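Local coordinates for UPF0237 protein SP_0238 (Streptococcus pneumoniae, PDB 1ZPV), which is of unknown function but forms a homodimer of ACT domains, a fold that in many relatives binds amino acids or other small ligands for regulation, at residues C[9-15]-C[43-48]; C[25-31]-C[61-66]; C[30-36]-C[48-53]. One frame throughout, in Å; residues are numbered along the deposited sequence. Where two conformers were deposited one is given.

Interaction 1. Residues C[9-15]-C[43-48]; sequences TVVGKDK and EYFTMM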
loop_
_atom_site.group_PDB
_atom_site.type_symbol
_atom_site.label_atom_id
_atom_site.label_comp_id
_atom_site.label_asym_id
_atom_site.label_seq_id
_atom_site.Cartn_x
_atom_site.Cartn_y
_atom_site.Cartn_z
ATOM N N THR C 9 11.090 4.740 4.076
ATOM C CA THR C 9 10.101 3.699 4.269
ATOM C C THR C 9 10.778 2.522 4.944
ATOM O O THR C 9 11.957 2.200 4.680
ATOM C CB THR C 9 9.398 3.313 2.944
ATOM O OG1 THR C 9 10.362 2.903 2.005
ATOM C CG2 THR C 9 8.701 4.515 2.335
ATOM N N VAL C 10 10.037 1.893 5.840
ATOM C CA VAL C 10 10.574 0.824 6.661
ATOM C C VAL C 10 9.610 -0.362 6.672
ATOM O O VAL C 10 8.386 -0.175 6.807
ATOM C CB VAL C 10 10.771 1.312 8.152
ATOM C CG1 VAL C 10 11.283 0.167 9.016
ATOM C CG2 VAL C 10 11.673 2.565 8.221
ATOM N N VAL C 11 10.169 -1.573 6.519
ATOM C CA VAL C 11 9.416 -2.820 6.531
ATOM C C VAL C 11 10.189 -3.829 7.351
ATOM O O VAL C 11 11.412 -4.022 7.140
ATOM C CB VAL C 11 9.238 -3.465 5.116
ATOM C CG1 VAL C 11 8.337 -4.761 5.224
ATOM C CG2 VAL C 11 8.657 -2.497 4.149
ATOM N N GLY C 12 9.485 -4.473 8.272
ATOM C CA GLY C 12 10.042 -5.593 9.008
ATOM C C GLY C 12 8.944 -6.473 9.563
ATOM O O GLY C 12 7.764 -6.175 9.393
ATOM N N LYS C 13 9.331 -7.523 10.277
ATOM C CA LYS C 13 8.366 -8.491 10.816
ATOM C C LYS C 13 7.736 -8.031 12.138
ATOM O O LYS C 13 6.568 -8.317 12.410
ATOM C CB LYS C 13 9.046 -9.848 11.066
ATOM C CG LYS C 13 9.337 -10.680 9.847
ATOM C CD LYS C 13 8.190 -10.729 8.839
ATOM C CE LYS C 13 7.022 -11.601 9.269
ATOM N NZ LYS C 13 7.424 -13.008 9.447
ATOM N N ASP C 14 8.524 -7.340 12.961
ATOM C CA ASP C 14 8.125 -7.033 14.336
ATOM C C ASP C 14 8.269 -5.554 14.584
ATOM O O ASP C 14 9.180 -4.909 14.048
ATOM C CB ASP C 14 8.986 -7.797 15.326
ATOM C CG ASP C 14 8.814 -9.299 15.214
ATOM O OD1 ASP C 14 7.667 -9.804 15.363
ATOM O OD2 ASP C 14 9.836 -9.988 14.977
ATOM N N LYS C 15 7.355 -5.000 15.363
ATOM C CA LYS C 15 7.405 -3.569 15.599
ATOM C C LYS C 15 8.301 -3.223 16.780
ATOM O O LYS C 15 8.676 -2.070 16.949
ATOM C CB LYS C 15 6.007 -3.020 15.837
ATOM C CG LYS C 15 5.323 -3.515 17.075
ATOM C CD LYS C 15 4.040 -2.715 17.344
ATOM C CE LYS C 15 4.235 -1.248 17.035
ATOM N NZ LYS C 15 3.503 -0.366 17.991
ATOM N N GLU C 43 1.530 -9.426 7.905
ATOM C CA GLU C 43 2.309 -9.904 9.043
ATOM C C GLU C 43 3.499 -8.988 9.374
ATOM O O GLU C 43 4.373 -9.355 10.170
ATOM C CB GLU C 43 2.813 -11.332 8.767
ATOM C CG GLU C 43 3.658 -11.452 7.480
ATOM C CD GLU C 43 4.291 -12.824 7.277
ATOM O OE1 GLU C 43 4.594 -13.486 8.295
ATOM O OE2 GLU C 43 4.489 -13.247 6.094
ATOM N N TYR C 44 3.521 -7.804 8.765
ATOM C CA TYR C 44 4.683 -6.892 8.820
ATOM C C TYR C 44 4.359 -5.589 9.556
ATOM O O TYR C 44 3.205 -5.178 9.621
ATOM C CB TYR C 44 5.161 -6.588 7.379
ATOM C CG TYR C 44 5.403 -7.848 6.601
ATOM C CD1 TYR C 44 6.516 -8.637 6.832
ATOM C CD2 TYR C 44 4.468 -8.284 5.666
ATOM C CE1 TYR C 44 6.700 -9.829 6.135
ATOM C CE2 TYR C 44 4.638 -9.438 4.979
ATOM C CZ TYR C 44 5.747 -10.205 5.205
ATOM O OH TYR C 44 5.848 -11.347 4.487
ATOM N N PHE C 45 5.385 -4.978 10.144
ATOM C CA PHE C 45 5.294 -3.661 10.721
ATOM C C PHE C 45 5.907 -2.715 9.717
ATOM O O PHE C 45 6.978 -2.992 9.180
ATOM C CB PHE C 45 6.064 -3.564 12.051
ATOM C CG PHE C 45 6.045 -2.179 12.624
ATOM C CD1 PHE C 45 4.843 -1.630 13.089
ATOM C CD2 PHE C 45 7.202 -1.391 12.657
ATOM C CE1 PHE C 45 4.799 -0.341 13.592
ATOM C CE2 PHE C 45 7.150 -0.047 13.183
ATOM C CZ PHE C 45 5.963 0.453 13.627
ATOM N N THR C 46 5.222 -1.614 9.433
ATOM C CA THR C 46 5.705 -0.676 8.448
ATOM C C THR C 46 5.658 0.758 8.989
ATOM O O THR C 46 4.818 1.090 9.822
ATOM C CB THR C 46 4.882 -0.729 7.165
ATOM O OG1 THR C 46 3.627 -0.085 7.389
ATOM C CG2 THR C 46 4.649 -2.197 6.709
HETATM N N MSE C 47 6.604 1.585 8.573
HETATM C CA MSE C 47 6.454 3.008 8.911
HETATM C C MSE C 47 6.947 3.798 7.741
HETATM O O MSE C 47 7.690 3.278 6.897
HETATM C CB MSE C 47 7.166 3.396 10.224
HETATM C CG MSE C 47 8.571 3.067 10.286
HETATM SE SE MSE C 47 9.375 3.401 12.042
HETATM C CE MSE C 47 9.588 5.097 11.933
HETATM N N MSE C 48 6.512 5.037 7.673
HETATM C CA MSE C 48 7.000 5.932 6.655
HETATM C C MSE C 48 7.203 7.289 7.287
HETATM O O MSE C 48 6.452 7.669 8.211
HETATM C CB MSE C 48 6.027 5.958 5.490
HETATM C CG MSE C 48 6.055 4.649 4.693
HETATM SE SE MSE C 48 5.057 4.719 3.050
HETATM C CE MSE C 48 5.861 3.379 2.063
#
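Just past the end of strand 4-12 the chain turns back over its neighbour, so that Lys15 lies on Phe45: Lys15 CB sits 3.5 Å from the centroid of the Phe45 ring, 21° off the normal, a CH-pi contact over the ring face. Before this turn the pairing of 9-12 with 44-48 is regular and antiparallel, the axes 4.8 Å apart at 173°. Val10 and Met47 form one hydrogen-bonded pair (Val10 N to Met47 O 2.9 Å), Gly12 and Phe45 the next (Phe45 N to Gly12 O 2.8 Å). Val10 CB meets CG of selenomethionine Met47 at 3.5 Å on the face that helix 18-28 covers through Phe45 and Met47. Thr9, Val11, Thr46 and Met48 occupy the other face, where Val11 and Met48 pack on the second subunit. Lys13 NZ reaches Glu43 OE1 in a weak 3.1 Å salt bridge, its stronger partner being Glu86 of the second subunit. This is the central strand pair of the ACT-domain βαββαβ sandwich, with one sheet face to the helices and the other to the second subunit.

Interaction 2. Residues C[25-31]-C[61-66]; sequences KIAELGL and YLRNEF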
loop_
_atom_site.group_PDB
_atom_site.type_symbol
_atom_site.label_atom_id
_atom_site.label_comp_id
_atom_site.label_asym_id
_atom_site.label_seq_id
_atom_site.Cartn_x
_atom_site.Cartn_y
_atom_site.Cartn_z
ATOM N N LYS C 25 17.821 7.261 14.863
ATOM C CA LYS C 25 18.793 7.372 13.746
ATOM C C LYS C 25 18.623 8.666 12.928
ATOM O O LYS C 25 19.606 9.353 12.596
ATOM C CB LYS C 25 18.656 6.163 12.808
ATOM C CG LYS C 25 19.732 6.097 11.719
ATOM C CD LYS C 25 21.118 5.979 12.328
ATOM C CE LYS C 25 22.178 5.865 11.240
ATOM N NZ LYS C 25 23.504 5.628 11.880
ATOM N N ILE C 26 17.370 8.985 12.599
ATOM C CA ILE C 26 17.051 10.245 11.886
ATOM C C ILE C 26 17.588 11.482 12.649
ATOM O O ILE C 26 18.223 12.361 12.058
ATOM C CB ILE C 26 15.533 10.348 11.618
ATOM C CG1 ILE C 26 15.048 9.250 10.666
ATOM C CG2 ILE C 26 15.126 11.714 11.107
ATOM C CD1 ILE C 26 13.506 9.210 10.612
ATOM N N ALA C 27 17.354 11.545 13.959
ATOM C CA ALA C 27 17.876 12.636 14.789
ATOM C C ALA C 27 19.436 12.633 14.861
ATOM O O ALA C 27 20.050 13.692 14.774
ATOM C CB ALA C 27 17.263 12.579 16.195
ATOM N N GLU C 28 20.054 11.453 14.962
ATOM C CA GLU C 28 21.537 11.337 14.967
ATOM C C GLU C 28 22.144 11.915 13.688
ATOM O O GLU C 28 23.202 12.568 13.702
ATOM C CB GLU C 28 22.003 9.879 15.173
ATOM C CG GLU C 28 23.543 9.655 14.980
ATOM C CD GLU C 28 23.881 8.281 14.331
ATOM O OE1 GLU C 28 24.047 7.291 15.088
ATOM O OE2 GLU C 28 23.962 8.184 13.079
ATOM N N LEU C 29 21.444 11.706 12.578
ATOM C CA LEU C 29 21.859 12.237 11.294
ATOM C C LEU C 29 21.547 13.715 11.106
ATOM O O LEU C 29 21.816 14.253 10.038
ATOM C CB LEU C 29 21.208 11.418 10.174
ATOM C CG LEU C 29 21.768 9.976 10.026
ATOM C CD1 LEU C 29 20.824 9.233 9.131
ATOM C CD2 LEU C 29 23.218 9.855 9.503
ATOM N N GLY C 30 20.959 14.323 12.143
ATOM C CA GLY C 30 20.568 15.731 12.175
ATOM C C GLY C 30 19.443 16.072 11.207
ATOM O O GLY C 30 19.370 17.217 10.735
ATOM N N LEU C 31 18.564 15.104 10.919
ATOM C CA LEU C 31 17.453 15.344 9.997
ATOM C C LEU C 31 16.170 15.663 10.790
ATOM O O LEU C 31 15.989 15.169 11.916
ATOM C CB LEU C 31 17.237 14.173 9.041
ATOM C CG LEU C 31 18.450 13.664 8.254
ATOM C CD1 LEU C 31 18.074 12.363 7.533
ATOM C CD2 LEU C 31 18.931 14.725 7.268
ATOM N N TYR C 61 25.546 8.241 0.554
ATOM C CA TYR C 61 25.854 7.906 1.943
ATOM C C TYR C 61 24.607 7.523 2.736
ATOM O O TYR C 61 24.596 6.478 3.421
ATOM C CB TYR C 61 26.595 9.066 2.637
ATOM C CG TYR C 61 26.774 8.833 4.105
ATOM C CD1 TYR C 61 27.545 7.751 4.591
ATOM C CD2 TYR C 61 26.153 9.659 5.026
ATOM C CE1 TYR C 61 27.690 7.540 5.979
ATOM C CE2 TYR C 61 26.271 9.425 6.380
ATOM C CZ TYR C 61 27.050 8.386 6.843
ATOM O OH TYR C 61 27.136 8.219 8.216
ATOM N N LEU C 62 23.550 8.330 2.624
ATOM C CA LEU C 62 22.312 8.059 3.418
ATOM C C LEU C 62 21.640 6.719 3.114
ATOM O O LEU C 62 21.123 6.022 4.030
ATOM C CB LEU C 62 21.286 9.197 3.289
ATOM C CG LEU C 62 21.736 10.574 3.811
ATOM C CD1 LEU C 62 20.717 11.652 3.392
ATOM C CD2 LEU C 62 21.981 10.606 5.342
ATOM N N ARG C 63 21.621 6.365 1.839
ATOM C CA ARG C 63 21.008 5.117 1.418
ATOM C C ARG C 63 21.786 3.980 2.066
ATOM O O ARG C 63 21.196 3.084 2.679
ATOM C CB ARG C 63 20.973 4.986 -0.105
ATOM C CG ARG C 63 20.019 5.951 -0.773
ATOM C CD ARG C 63 19.804 5.648 -2.252
ATOM N NE ARG C 63 20.942 6.032 -3.099
ATOM C CZ ARG C 63 21.921 5.204 -3.472
ATOM N NH1 ARG C 63 21.912 3.935 -3.072
ATOM N NH2 ARG C 63 22.912 5.637 -4.251
ATOM N N ASN C 64 23.111 4.036 1.947
ATOM C CA ASN C 64 23.963 3.011 2.550
ATOM C C ASN C 64 23.821 2.956 4.059
ATOM O O ASN C 64 23.735 1.873 4.636
ATOM C CB ASN C 64 25.441 3.220 2.188
ATOM C CG ASN C 64 25.789 2.625 0.809
ATOM O OD1 ASN C 64 24.949 2.019 0.150
ATOM N ND2 ASN C 64 27.022 2.832 0.375
ATOM N N GLU C 65 23.848 4.120 4.687
ATOM C CA GLU C 65 23.763 4.212 6.149
ATOM C C GLU C 65 22.421 3.709 6.702
ATOM O O GLU C 65 22.399 2.969 7.706
ATOM C CB GLU C 65 24.041 5.641 6.586
ATOM C CG GLU C 65 23.979 5.863 8.065
ATOM C CD GLU C 65 25.259 5.463 8.795
ATOM O OE1 GLU C 65 26.179 4.834 8.203
ATOM O OE2 GLU C 65 25.320 5.807 9.983
ATOM N N PHE C 66 21.315 4.061 6.043
ATOM C CA PHE C 66 20.004 3.564 6.471
ATOM C C PHE C 66 19.840 2.046 6.286
ATOM O O PHE C 66 19.294 1.370 7.151
ATOM C CB PHE C 66 18.873 4.365 5.800
ATOM C CG PHE C 66 18.518 5.641 6.544
ATOM C CD1 PHE C 66 18.710 6.885 5.970
ATOM C CD2 PHE C 66 17.989 5.585 7.818
ATOM C CE1 PHE C 66 18.335 8.069 6.679
ATOM C CE2 PHE C 66 17.638 6.733 8.527
ATOM C CZ PHE C 66 17.809 7.971 7.977
#
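Phe66 lies at the apolar centre of this helix-to-helix contact, which joins the end of helix 18-28 to helix 59-72 in the two-helix layer of the ACT fold. Leu29 CD1 comes within 3.5 Å of Phe66 CZ, Ile26 CG1 approaches the same CZ at 4.1 Å, and Leu31 CD1 lies at the ring edge, 4.4 Å from Phe66 CE1. Beneath them is the sheet: Phe66 and Ile26 both touch Ile8, and Phe66 also rests on Ile77 and Ile79. Leu29 extends the apolar patch along the second helix, its CD1 4.2 Å from Leu62 CD2 and its CD2 4.4 Å from Tyr61 CE2. The first helix ends here: Gly30, with phi of 67°, closes it in a Schellman motif, with Leu31 N hydrogen-bonded to Ile26 O and Gly30 N to Ala27 O, and the chain then carries Leu31 back toward the sheet. Farther out the contact turns polar. Lys25 CG passes Phe66 CE2 at 3.9 Å. Beyond it the ammonium group enters a salt-bridge network with Glu28 OE2 and Glu65 OE2, like charges 4.1 Å apart. Lys25 NZ binds both, 2.9 Å from Glu28 OE2 and 2.6 Å from Glu65 OE2.

Interaction 3. Residues C[30-36]-C[48-53]; sequences GLNIDDI and MAVVSS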
loop_
_atom_site.group_PDB
_atom_site.type_symbol
_atom_site.label_atom_id
_atom_site.label_comp_id
_atom_site.label_asym_id
_atom_site.label_seq_id
_atom_site.Cartn_x
_atom_site.Cartn_y
_atom_site.Cartn_z
ATOM N N GLY C 30 20.959 14.323 12.143
ATOM C CA GLY C 30 20.568 15.731 12.175
ATOM C C GLY C 30 19.443 16.072 11.207
ATOM O O GLY C 30 19.370 17.217 10.735
ATOM N N LEU C 31 18.564 15.104 10.919
ATOM C CA LEU C 31 17.453 15.344 9.997
ATOM C C LEU C 31 16.170 15.663 10.790
ATOM O O LEU C 31 15.989 15.169 11.916
ATOM C CB LEU C 31 17.237 14.173 9.041
ATOM C CG LEU C 31 18.450 13.664 8.254
ATOM C CD1 LEU C 31 18.074 12.363 7.533
ATOM C CD2 LEU C 31 18.931 14.725 7.268
ATOM N N ASN C 32 15.331 16.523 10.230
ATOM C CA ASN C 32 13.984 16.781 10.799
ATOM C C ASN C 32 12.925 15.752 10.362
ATOM O O ASN C 32 12.882 15.401 9.198
ATOM C CB ASN C 32 13.506 18.171 10.353
ATOM C CG ASN C 32 14.473 19.235 10.722
ATOM O OD1 ASN C 32 14.812 19.387 11.898
ATOM N ND2 ASN C 32 14.954 19.970 9.730
ATOM N N ILE C 33 12.056 15.313 11.271
ATOM C CA ILE C 33 10.868 14.557 10.883
ATOM C C ILE C 33 9.680 15.512 10.631
ATOM O O ILE C 33 9.043 15.989 11.578
ATOM C CB ILE C 33 10.480 13.541 11.982
ATOM C CG1 ILE C 33 11.675 12.643 12.330
ATOM C CG2 ILE C 33 9.184 12.730 11.573
ATOM C CD1 ILE C 33 11.392 11.626 13.512
ATOM N N ASP C 34 9.382 15.786 9.361
ATOM C CA ASP C 34 8.225 16.609 9.006
ATOM C C ASP C 34 6.898 15.879 9.173
ATOM O O ASP C 34 5.861 16.494 9.452
ATOM C CB ASP C 34 8.390 17.093 7.574
ATOM C CG ASP C 34 9.657 17.917 7.406
ATOM O OD1 ASP C 34 9.843 18.838 8.194
ATOM O OD2 ASP C 34 10.474 17.603 6.526
ATOM N N ASP C 35 6.923 14.563 8.976
ATOM C CA ASP C 35 5.714 13.756 9.138
ATOM C C ASP C 35 6.114 12.297 9.270
ATOM O O ASP C 35 7.192 11.882 8.809
ATOM C CB ASP C 35 4.729 13.904 7.955
ATOM C CG ASP C 35 3.261 13.645 8.372
ATOM O OD1 ASP C 35 3.051 13.118 9.492
ATOM O OD2 ASP C 35 2.338 13.918 7.556
ATOM N N ILE C 36 5.241 11.533 9.905
ATOM C CA ILE C 36 5.518 10.098 10.175
ATOM C C ILE C 36 4.188 9.361 10.270
ATOM O O ILE C 36 3.127 9.953 10.618
ATOM C CB ILE C 36 6.394 9.946 11.453
ATOM C CG1 ILE C 36 7.021 8.544 11.582
ATOM C CG2 ILE C 36 5.631 10.367 12.755
ATOM C CD1 ILE C 36 8.065 8.453 12.671
HETATM N N MSE C 48 6.512 5.037 7.673
HETATM C CA MSE C 48 7.000 5.932 6.655
HETATM C C MSE C 48 7.203 7.289 7.287
HETATM O O MSE C 48 6.452 7.669 8.211
HETATM C CB MSE C 48 6.027 5.958 5.490
HETATM C CG MSE C 48 6.055 4.649 4.693
HETATM SE SE MSE C 48 5.057 4.719 3.050
HETATM C CE MSE C 48 5.861 3.379 2.063
ATOM N N ALA C 49 8.248 7.993 6.841
ATOM C CA ALA C 49 8.576 9.302 7.396
ATOM C C ALA C 49 9.070 10.212 6.284
ATOM O O ALA C 49 9.771 9.776 5.366
ATOM C CB ALA C 49 9.632 9.221 8.495
ATOM N N VAL C 50 8.685 11.463 6.383
ATOM C CA VAL C 50 9.185 12.488 5.483
ATOM C C VAL C 50 10.118 13.295 6.342
ATOM O O VAL C 50 9.727 13.776 7.414
ATOM C CB VAL C 50 8.058 13.376 4.882
ATOM C CG1 VAL C 50 8.647 14.669 4.209
ATOM C CG2 VAL C 50 7.242 12.594 3.853
ATOM N N VAL C 51 11.349 13.428 5.852
ATOM C CA VAL C 51 12.426 14.044 6.611
ATOM C C VAL C 51 13.012 15.174 5.755
ATOM O O VAL C 51 12.836 15.211 4.519
ATOM C CB VAL C 51 13.499 12.959 7.003
ATOM C CG1 VAL C 51 12.835 11.858 7.948
ATOM C CG2 VAL C 51 14.137 12.319 5.736
ATOM N N SER C 52 13.664 16.122 6.407
ATOM C CA SER C 52 14.298 17.243 5.695
ATOM C C SER C 52 15.490 17.787 6.467
ATOM O O SER C 52 15.677 17.496 7.684
ATOM C CB SER C 52 13.275 18.366 5.450
ATOM O OG SER C 52 12.855 18.925 6.686
ATOM N N SER C 53 16.313 18.545 5.752
ATOM C CA SER C 53 17.429 19.261 6.346
ATOM C C SER C 53 17.543 20.613 5.662
ATOM O O SER C 53 17.193 20.742 4.492
ATOM C CB SER C 53 18.725 18.492 6.116
ATOM O OG SER C 53 19.838 19.155 6.737
HETATM O O HOH W 1 20.545 18.823 9.107
#
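Segments 30-36 and 48-53 run antiparallel, in the β-hairpin that forms one side of the ACT-domain sheet, but a classic beta bulge breaks their register. Asn32 and Ser52 are a hydrogen-bonded pair, with Asn32 N to Ser52 O at 2.7 Å and Ser52 N to Asn32 O at 3.0 Å. One residue too many then faces Val50, whose O accepts Asp34 N at 2.8 Å and, weakly, Asp35 N at 3.3 Å. Regular pairing resumes with Val50 N to Asp35 O at 2.9 Å. The bulge turns the CA-to-CB bond of Asp34 toward the partner strand, and its carboxylate takes a hydrogen bond from Ser52 OG to OD2 as well as a salt bridge from Lys5. Asp35 OD2 accepts a hydrogen bond from the backbone N of Asp42 of the second subunit. On the face toward helix 18-28, Ile36 CG1 packs on Ala49 CB at 4.1 Å and Leu31 CD1 on Val51 CG2 at 4.3 Å. At the far end, where Ser53 OG also hydrogen-bonds Glu55 N, a water joins the segments, 2.6 Å from Gly30 O and 2.5 Å from Ser53 OG.

Overall arrangement
Strand 44-53 ties interaction 1 to interaction 3: it lies between strands 4-12 and 32-41, the two contacts sample its two edges, and Met48 belongs to both. Interaction 1 is mostly buried and regularly paired, whereas interaction 3 is partly exposed, with a bulge and acidic side chains; both touch the second subunit. Interaction 2, about 18 Å from interaction 1 between centres and on the opposite side of the chain's centre, has no such neighbour and joins helices by side chains alone, apolar within and with a salt-bridge network at its polar edge. It meets interaction 3 through the shared Gly30 and Leu31 and where Ile26 packs on Ile33 and Val51, joining the helix layer to the sheet.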